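Local coordinates for protein precorrin-3 methylase (Rhodobacter capsulatus, PDB 3NUT) that probably transfers a methyl group from S-adenosyl-L-methionine to a precorrin intermediate on the route to adenosylcobalamin, at residues A139-D144 with F168-S173; I197-A202 with E221-R226. All blocks are in the same frame, centred on the assembly; numbering follows the deposited sequence.

Contact 1 of 2, residues A139-D144 with F168-S173; sequences AINLSD and FYNPRS. With SAH (S-adenosyl-L-homocysteine), chain E.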
loop_
_atom_site.group_PDB
_atom_site.type_symbol
_atom_site.label_atom_id
_atom_site.label_comp_id
_atom_site.label_asym_id
_atom_site.label_seq_id
_atom_site.Cartn_x
_atom_site.Cartn_y
_atom_site.Cartn_z
ATOM N N ALA A 139 -6.309 -5.049 3.467
ATOM C CA ALA A 139 -6.445 -5.448 2.078
ATOM C C ALA A 139 -6.878 -6.896 2.027
ATOM O O ALA A 139 -6.330 -7.747 2.735
ATOM C CB ALA A 139 -5.126 -5.255 1.330
ATOM N N ILE A 140 -7.861 -7.181 1.193
ATOM C CA ILE A 140 -8.466 -8.506 1.194
ATOM C C ILE A 140 -8.709 -8.994 -0.229
ATOM O O ILE A 140 -9.336 -8.304 -1.049
ATOM C CB ILE A 140 -9.798 -8.542 2.022
ATOM C CG1 ILE A 140 -9.536 -8.254 3.513
ATOM C CG2 ILE A 140 -10.484 -9.896 1.882
ATOM C CD1 ILE A 140 -10.822 -8.019 4.376
ATOM N N ASN A 141 -8.213 -10.183 -0.520
ATOM C CA ASN A 141 -8.407 -10.780 -1.826
ATOM C C ASN A 141 -9.709 -11.598 -1.823
ATOM O O ASN A 141 -9.859 -12.528 -1.024
ATOM C CB ASN A 141 -7.196 -11.662 -2.125
ATOM C CG ASN A 141 -7.262 -12.336 -3.469
ATOM O OD1 ASN A 141 -7.956 -11.891 -4.390
ATOM N ND2 ASN A 141 -6.507 -13.422 -3.600
ATOM N N LEU A 142 -10.640 -11.248 -2.706
ATOM C CA LEU A 142 -11.962 -11.913 -2.774
ATOM C C LEU A 142 -12.084 -12.993 -3.852
ATOM O O LEU A 142 -13.163 -13.562 -4.025
ATOM C CB LEU A 142 -13.092 -10.899 -2.990
ATOM C CG LEU A 142 -13.285 -9.689 -2.079
ATOM C CD1 LEU A 142 -14.641 -9.107 -2.353
ATOM C CD2 LEU A 142 -13.155 -10.013 -0.602
ATOM N N SER A 143 -11.005 -13.247 -4.599
ATOM C CA SER A 143 -11.000 -14.329 -5.583
ATOM C C SER A 143 -9.939 -15.361 -5.282
ATOM O O SER A 143 -9.358 -15.939 -6.199
ATOM C CB SER A 143 -10.807 -13.803 -7.008
ATOM O OG SER A 143 -11.878 -12.960 -7.385
ATOM N N ASP A 144 -9.665 -15.609 -4.012
ATOM C CA ASP A 144 -8.769 -16.716 -3.738
ATOM C C ASP A 144 -9.524 -18.049 -3.653
ATOM O O ASP A 144 -10.210 -18.352 -2.659
ATOM C CB ASP A 144 -7.867 -16.494 -2.524
ATOM C CG ASP A 144 -6.658 -17.419 -2.541
ATOM O OD1 ASP A 144 -6.505 -18.175 -3.515
ATOM O OD2 ASP A 144 -5.859 -17.398 -1.591
ATOM N N PHE A 168 -10.903 -4.386 -1.356
ATOM C CA PHE A 168 -11.102 -5.700 -1.973
ATOM C C PHE A 168 -10.402 -5.831 -3.315
ATOM O O PHE A 168 -10.685 -5.082 -4.235
ATOM C CB PHE A 168 -12.606 -6.001 -2.139
ATOM C CG PHE A 168 -13.370 -6.014 -0.835
ATOM C CD1 PHE A 168 -12.801 -6.580 0.316
ATOM C CD2 PHE A 168 -14.651 -5.464 -0.755
ATOM C CE1 PHE A 168 -13.494 -6.596 1.521
ATOM C CE2 PHE A 168 -15.368 -5.483 0.458
ATOM C CZ PHE A 168 -14.785 -6.038 1.594
ATOM N N TYR A 169 -9.479 -6.789 -3.401
ATOM C CA TYR A 169 -8.822 -7.125 -4.653
ATOM C C TYR A 169 -9.522 -8.341 -5.265
ATOM O O TYR A 169 -9.852 -9.309 -4.562
ATOM C CB TYR A 169 -7.325 -7.399 -4.431
ATOM C CG TYR A 169 -6.441 -6.162 -4.209
ATOM C CD1 TYR A 169 -5.499 -5.772 -5.160
ATOM C CD2 TYR A 169 -6.543 -5.397 -3.044
ATOM C CE1 TYR A 169 -4.684 -4.642 -4.961
ATOM C CE2 TYR A 169 -5.749 -4.278 -2.837
ATOM C CZ TYR A 169 -4.806 -3.898 -3.790
ATOM O OH TYR A 169 -4.013 -2.764 -3.571
ATOM N N ASN A 170 -9.756 -8.286 -6.573
ATOM C CA ASN A 170 -10.368 -9.401 -7.299
ATOM C C ASN A 170 -11.788 -9.632 -6.803
ATOM O O ASN A 170 -12.078 -10.670 -6.222
ATOM C CB ASN A 170 -9.526 -10.669 -7.116
ATOM C CG ASN A 170 -8.110 -10.484 -7.560
ATOM O OD1 ASN A 170 -7.860 -10.178 -8.706
ATOM N ND2 ASN A 170 -7.173 -10.659 -6.651
ATOM N N PRO A 171 -12.681 -8.655 -7.017
ATOM C CA PRO A 171 -13.983 -8.780 -6.371
ATOM C C PRO A 171 -14.871 -9.828 -7.068
ATOM O O PRO A 171 -15.481 -10.659 -6.384
ATOM C CB PRO A 171 -14.570 -7.359 -6.466
ATOM C CG PRO A 171 -13.562 -6.521 -7.235
ATOM C CD PRO A 171 -12.629 -7.486 -7.914
ATOM N N ARG A 172 -14.897 -9.816 -8.401
ATOM C CA ARG A 172 -15.707 -10.760 -9.170
ATOM C C ARG A 172 -14.935 -11.985 -9.660
ATOM O O ARG A 172 -14.286 -11.935 -10.701
ATOM C CB ARG A 172 -16.368 -10.075 -10.373
ATOM C CG ARG A 172 -17.151 -8.804 -10.067
ATOM C CD ARG A 172 -18.307 -8.981 -9.065
ATOM N NE ARG A 172 -19.202 -10.108 -9.336
ATOM C CZ ARG A 172 -19.994 -10.231 -10.403
ATOM N NH1 ARG A 172 -20.007 -9.313 -11.369
ATOM N NH2 ARG A 172 -20.767 -11.306 -10.513
ATOM N N SER A 173 -15.035 -13.088 -8.914
ATOM C CA SER A 173 -14.445 -14.365 -9.313
ATOM C C SER A 173 -15.167 -14.944 -10.535
ATOM O O SER A 173 -16.405 -14.972 -10.603
ATOM C CB SER A 173 -14.472 -15.345 -8.136
ATOM O OG SER A 173 -13.827 -16.582 -8.442
HETATM N N SAH E . -0.285 -6.680 -7.361
HETATM C CA SAH E . -1.580 -6.007 -7.685
HETATM C CB SAH E . -2.772 -6.863 -7.227
HETATM C CG SAH E . -2.987 -8.062 -8.152
HETATM S SD SAH E . -4.625 -8.745 -8.051
HETATM C C SAH E . -1.549 -4.721 -6.944
HETATM O O SAH E . -0.644 -4.631 -6.125
HETATM O OXT SAH E . -2.351 -3.779 -7.102
HETATM C "C5'" SAH E . -5.466 -7.895 -9.368
HETATM C "C4'" SAH E . -6.657 -7.073 -8.832
HETATM O "O4'" SAH E . -6.182 -5.798 -8.381
HETATM C "C3'" SAH E . -7.778 -6.750 -9.831
HETATM O "O3'" SAH E . -8.841 -7.713 -9.858
HETATM C "C2'" SAH E . -8.330 -5.438 -9.315
HETATM O "O2'" SAH E . -9.225 -5.633 -8.200
HETATM C "C1'" SAH E . -7.091 -4.756 -8.768
HETATM N N9 SAH E . -6.484 -3.841 -9.762
HETATM C C8 SAH E . -5.295 -3.984 -10.383
HETATM N N7 SAH E . -5.069 -2.924 -11.218
HETATM C C5 SAH E . -6.126 -2.078 -11.137
HETATM C C6 SAH E . -6.544 -0.772 -11.734
HETATM N N6 SAH E . -5.773 -0.109 -12.634
HETATM N N1 SAH E . -7.740 -0.245 -11.368
HETATM C C2 SAH E . -8.537 -0.875 -10.479
HETATM N N3 SAH E . -8.216 -2.058 -9.904
HETATM C C4 SAH E . -7.053 -2.699 -10.185
#

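Contact 2 of 2, residues I197-A202 with E221-R226; sequences ILFARA and EMADMR. With SAH (S-adenosyl-L-homocysteine), chain E.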
loop_
_atom_site.group_PDB
_atom_site.type_symbol
_atom_site.label_atom_id
_atom_site.label_comp_id
_atom_site.label_asym_id
_atom_site.label_seq_id
_atom_site.Cartn_x
_atom_site.Cartn_y
_atom_site.Cartn_z
ATOM N N ILE A 197 -19.403 2.664 0.501
ATOM C CA ILE A 197 -18.670 1.737 -0.342
ATOM C C ILE A 197 -18.393 2.420 -1.672
ATOM O O ILE A 197 -19.227 3.166 -2.202
ATOM C CB ILE A 197 -19.450 0.445 -0.642
ATOM C CG1 ILE A 197 -20.317 0.005 0.562
ATOM C CG2 ILE A 197 -18.494 -0.657 -1.152
ATOM C CD1 ILE A 197 -19.552 -0.518 1.804
ATOM N N LEU A 198 -17.204 2.136 -2.195
ATOM C CA LEU A 198 -16.666 2.806 -3.357
ATOM C C LEU A 198 -16.272 1.742 -4.345
ATOM O O LEU A 198 -15.555 0.804 -3.993
ATOM C CB LEU A 198 -15.402 3.595 -2.988
ATOM C CG LEU A 198 -15.432 4.903 -2.208
ATOM C CD1 LEU A 198 -15.702 4.725 -0.717
ATOM C CD2 LEU A 198 -14.083 5.572 -2.400
ATOM N N PHE A 199 -16.727 1.901 -5.581
ATOM C CA PHE A 199 -16.307 1.017 -6.653
ATOM C C PHE A 199 -15.436 1.848 -7.580
ATOM O O PHE A 199 -15.895 2.834 -8.191
ATOM C CB PHE A 199 -17.505 0.397 -7.385
ATOM C CG PHE A 199 -18.375 -0.457 -6.501
ATOM C CD1 PHE A 199 -18.171 -1.831 -6.423
ATOM C CD2 PHE A 199 -19.394 0.119 -5.737
ATOM C CE1 PHE A 199 -18.969 -2.629 -5.598
ATOM C CE2 PHE A 199 -20.195 -0.662 -4.912
ATOM C CZ PHE A 199 -19.982 -2.048 -4.844
ATOM N N ALA A 200 -14.162 1.480 -7.638
ATOM C CA ALA A 200 -13.210 2.249 -8.430
ATOM C C ALA A 200 -12.666 1.391 -9.559
ATOM O O ALA A 200 -11.988 0.381 -9.352
ATOM C CB ALA A 200 -12.103 2.837 -7.564
ATOM N N ARG A 201 -13.018 1.815 -10.759
ATOM C CA ARG A 201 -12.862 1.004 -11.929
ATOM C C ARG A 201 -11.763 1.569 -12.801
ATOM O O ARG A 201 -11.772 2.759 -13.130
ATOM C CB ARG A 201 -14.213 0.958 -12.682
ATOM C CG ARG A 201 -14.144 0.329 -14.059
ATOM C CD ARG A 201 -15.450 0.511 -14.859
ATOM N NE ARG A 201 -15.182 0.580 -16.305
ATOM C CZ ARG A 201 -14.788 -0.458 -17.045
ATOM N NH1 ARG A 201 -14.598 -1.660 -16.488
ATOM N NH2 ARG A 201 -14.584 -0.291 -18.345
ATOM N N ALA A 202 -10.825 0.707 -13.168
ATOM C CA ALA A 202 -9.800 1.034 -14.171
ATOM C C ALA A 202 -9.028 2.273 -13.766
ATOM O O ALA A 202 -8.827 3.199 -14.564
ATOM C CB ALA A 202 -10.420 1.219 -15.588
ATOM N N GLU A 221 -22.977 -6.406 -9.086
ATOM C CA GLU A 221 -22.675 -6.099 -10.479
ATOM C C GLU A 221 -22.095 -4.682 -10.648
ATOM O O GLU A 221 -21.838 -4.234 -11.771
ATOM C CB GLU A 221 -23.901 -6.348 -11.379
ATOM C CG GLU A 221 -25.021 -5.294 -11.308
ATOM C CD GLU A 221 -25.959 -5.485 -10.121
ATOM O OE1 GLU A 221 -25.787 -6.476 -9.366
ATOM O OE2 GLU A 221 -26.868 -4.630 -9.938
ATOM N N MET A 222 -21.892 -3.997 -9.519
ATOM C CA MET A 222 -21.187 -2.714 -9.493
ATOM C C MET A 222 -19.677 -2.890 -9.616
ATOM O O MET A 222 -18.986 -1.968 -10.034
ATOM C CB MET A 222 -21.529 -1.930 -8.237
ATOM C CG MET A 222 -22.886 -1.329 -8.315
ATOM S SD MET A 222 -23.306 -0.389 -6.859
ATOM C CE MET A 222 -24.921 0.227 -7.378
ATOM N N ALA A 223 -19.191 -4.077 -9.258
ATOM C CA ALA A 223 -17.798 -4.446 -9.420
ATOM C C ALA A 223 -17.595 -5.334 -10.658
ATOM O O ALA A 223 -18.492 -6.084 -11.024
ATOM C CB ALA A 223 -17.317 -5.172 -8.172
ATOM N N ASP A 224 -16.432 -5.215 -11.309
ATOM C CA ASP A 224 -15.915 -6.245 -12.239
ATOM C C ASP A 224 -14.453 -6.524 -11.914
ATOM O O ASP A 224 -13.978 -6.113 -10.860
ATOM C CB ASP A 224 -16.104 -5.882 -13.718
ATOM C CG ASP A 224 -15.828 -4.421 -14.016
ATOM O OD1 ASP A 224 -14.706 -3.937 -13.742
ATOM O OD2 ASP A 224 -16.742 -3.754 -14.545
ATOM N N MET A 225 -13.744 -7.226 -12.794
ATOM C CA MET A 225 -12.322 -7.542 -12.543
ATOM C C MET A 225 -11.372 -6.370 -12.763
ATOM O O MET A 225 -10.198 -6.457 -12.455
ATOM C CB MET A 225 -11.867 -8.790 -13.320
ATOM C CG MET A 225 -12.239 -10.088 -12.589
ATOM S SD MET A 225 -12.009 -9.933 -10.777
ATOM C CE MET A 225 -10.303 -10.509 -10.652
ATOM N N ARG A 226 -11.917 -5.271 -13.272
ATOM C CA ARG A 226 -11.199 -4.024 -13.516
ATOM C C ARG A 226 -11.377 -3.066 -12.317
ATOM O O ARG A 226 -11.170 -1.845 -12.429
ATOM C CB ARG A 226 -11.781 -3.401 -14.799
ATOM C CG ARG A 226 -10.863 -2.491 -15.600
ATOM C CD ARG A 226 -9.859 -3.226 -16.512
ATOM N NE ARG A 226 -8.773 -2.309 -16.885
ATOM C CZ ARG A 226 -7.657 -2.089 -16.175
ATOM N NH1 ARG A 226 -7.411 -2.743 -15.034
ATOM N NH2 ARG A 226 -6.767 -1.210 -16.625
HETATM N N SAH E . -0.285 -6.680 -7.361
HETATM C CA SAH E . -1.580 -6.007 -7.685
HETATM C CB SAH E . -2.772 -6.863 -7.227
HETATM C CG SAH E . -2.987 -8.062 -8.152
HETATM S SD SAH E . -4.625 -8.745 -8.051
HETATM C C SAH E . -1.549 -4.721 -6.944
HETATM O O SAH E . -0.644 -4.631 -6.125
HETATM O OXT SAH E . -2.351 -3.779 -7.102
HETATM C "C5'" SAH E . -5.466 -7.895 -9.368
HETATM C "C4'" SAH E . -6.657 -7.073 -8.832
HETATM O "O4'" SAH E . -6.182 -5.798 -8.381
HETATM C "C3'" SAH E . -7.778 -6.750 -9.831
HETATM O "O3'" SAH E . -8.841 -7.713 -9.858
HETATM C "C2'" SAH E . -8.330 -5.438 -9.315
HETATM O "O2'" SAH E . -9.225 -5.633 -8.200
HETATM C "C1'" SAH E . -7.091 -4.756 -8.768
HETATM N N9 SAH E . -6.484 -3.841 -9.762
HETATM C C8 SAH E . -5.295 -3.984 -10.383
HETATM N N7 SAH E . -5.069 -2.924 -11.218
HETATM C C5 SAH E . -6.126 -2.078 -11.137
HETATM C C6 SAH E . -6.544 -0.772 -11.734
HETATM N N6 SAH E . -5.773 -0.109 -12.634
HETATM N N1 SAH E . -7.740 -0.245 -11.368
HETATM C C2 SAH E . -8.537 -0.875 -10.479
HETATM N N3 SAH E . -8.216 -2.058 -9.904
HETATM C C4 SAH E . -7.053 -2.699 -10.185
#

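Contact 1 of 2, residues A139-D144 with F168-S173
Leu142 overlaps the ring of Phe168 obliquely, its CD1 standing off-centre in a CH-pi contact 4.2 Å from the ring centroid, while its CD2 comes to 3.6 Å from Phe168 CD1. The segments are the C-terminal ends of adjacent parallel strands and the loops that follow, in a beta-alpha-beta unit whose helix 149-161 connects strand 137-141 to strand 165-169. Ile140 lies beside Phe168 on the same face of the sheet, setting CB at the edge of the ring, and helices 149-161 and 179-190 cover this layer, so branched and aromatic hydrocarbon suits it. The backbones are joined by Tyr169 N to Ile140 O and by Leu142 N to Tyr169 O, the latter nearly along the C=O axis.

On the ligand side the contact is polar. Asn170 takes a left-handed backbone conformation (phi 64°), which asparagine tolerates better than most residues, and its N donates almost straight to O2' of S-adenosyl-L-homocysteine at 3.2 Å. Its amide works both ways: OD1 lies 2.9 Å from the ligand O3', and ND2 gives a 2.7 Å hydrogen bond to Asn141 OD1. Asn141, CG anti to its backbone N, is second-shell: accepting from ND2, it probably sets which end of the Asn170 amide faces the ribose, and its OD1 takes a weak bond from Ser143 N. An alanine in place of Asn170 would remove both amide contacts and would probably loosen the hold on the ribose, though the backbone bond to O2' could remain.

Tyr169 lies on the other face, with ligand OXT at its ring edge and its OH bonded to Met122 N. Ser143, small enough to sit against Asn170 CB, donates from OG to Asn170 O at 2.6 Å, from 49° above the carbonyl plane.

Contact 2 of 2, residues I197-A202 with E221-R226
The apolar part of this contact centres on Phe199, on strand 196-201, which faces the loop leading into strand 227-231. Met222 CB sits 3.5 Å above the ring, over its centre, as a CH-pi contact, and the extended chain beyond carries SD to 3.7 Å from Phe199 CE2 in an oblique Met-aromatic contact. Ala223 CB, small enough to let the loop run close, lies 3.9 Å from Phe199 CD1.

Among the hydrogen bonds, Ala202 N donates to Arg226 O at 2.7 Å, nearly along the C=O axis, just past the end of the strand. Asp224 OD1 accepts from Arg226 N through its anti lone pair, forming an Asx turn, and is also bonded to Thr227 OG1.

The charged groups are more loosely joined. Arg201, extended from CG to NE, brings NH1 to 3.6 Å from Asp224 OD1 in a long salt bridge, with guanidinium and carboxylate planes 84° apart. Arg226 bends at chi2 so that one face of its guanidinium lies over Ala202.

Asp224 thus shapes the loop chiefly through the turn, and its negative charge would probably temper the repulsion between Arg201 and Arg226, the second of which lies near the adenine amine.

How the contacts relate
Both contacts reach the same mixed sheet and touch S-adenosyl-L-homocysteine, yet they lie at different depths. Contact 1 is a buried junction of adjacent parallel strands, with helices on the Phe168 side and the ligand on the Tyr169 side, whereas contact 2, partly buried, sets a strand against a loop and keeps its charged side chains partly exposed. Amides and hydroxyls do the polar work in the first, while arginine and aspartate do it in the second. At the ligand, 168-173 reaches the ribose and tail, whereas 197-202 and 221-226 approach the adenine, with Met225 reaching back to the ribose. The contacts meet where Met225 packs on Asn170 and Arg172, its SD 3.0 Å from Arg172 O.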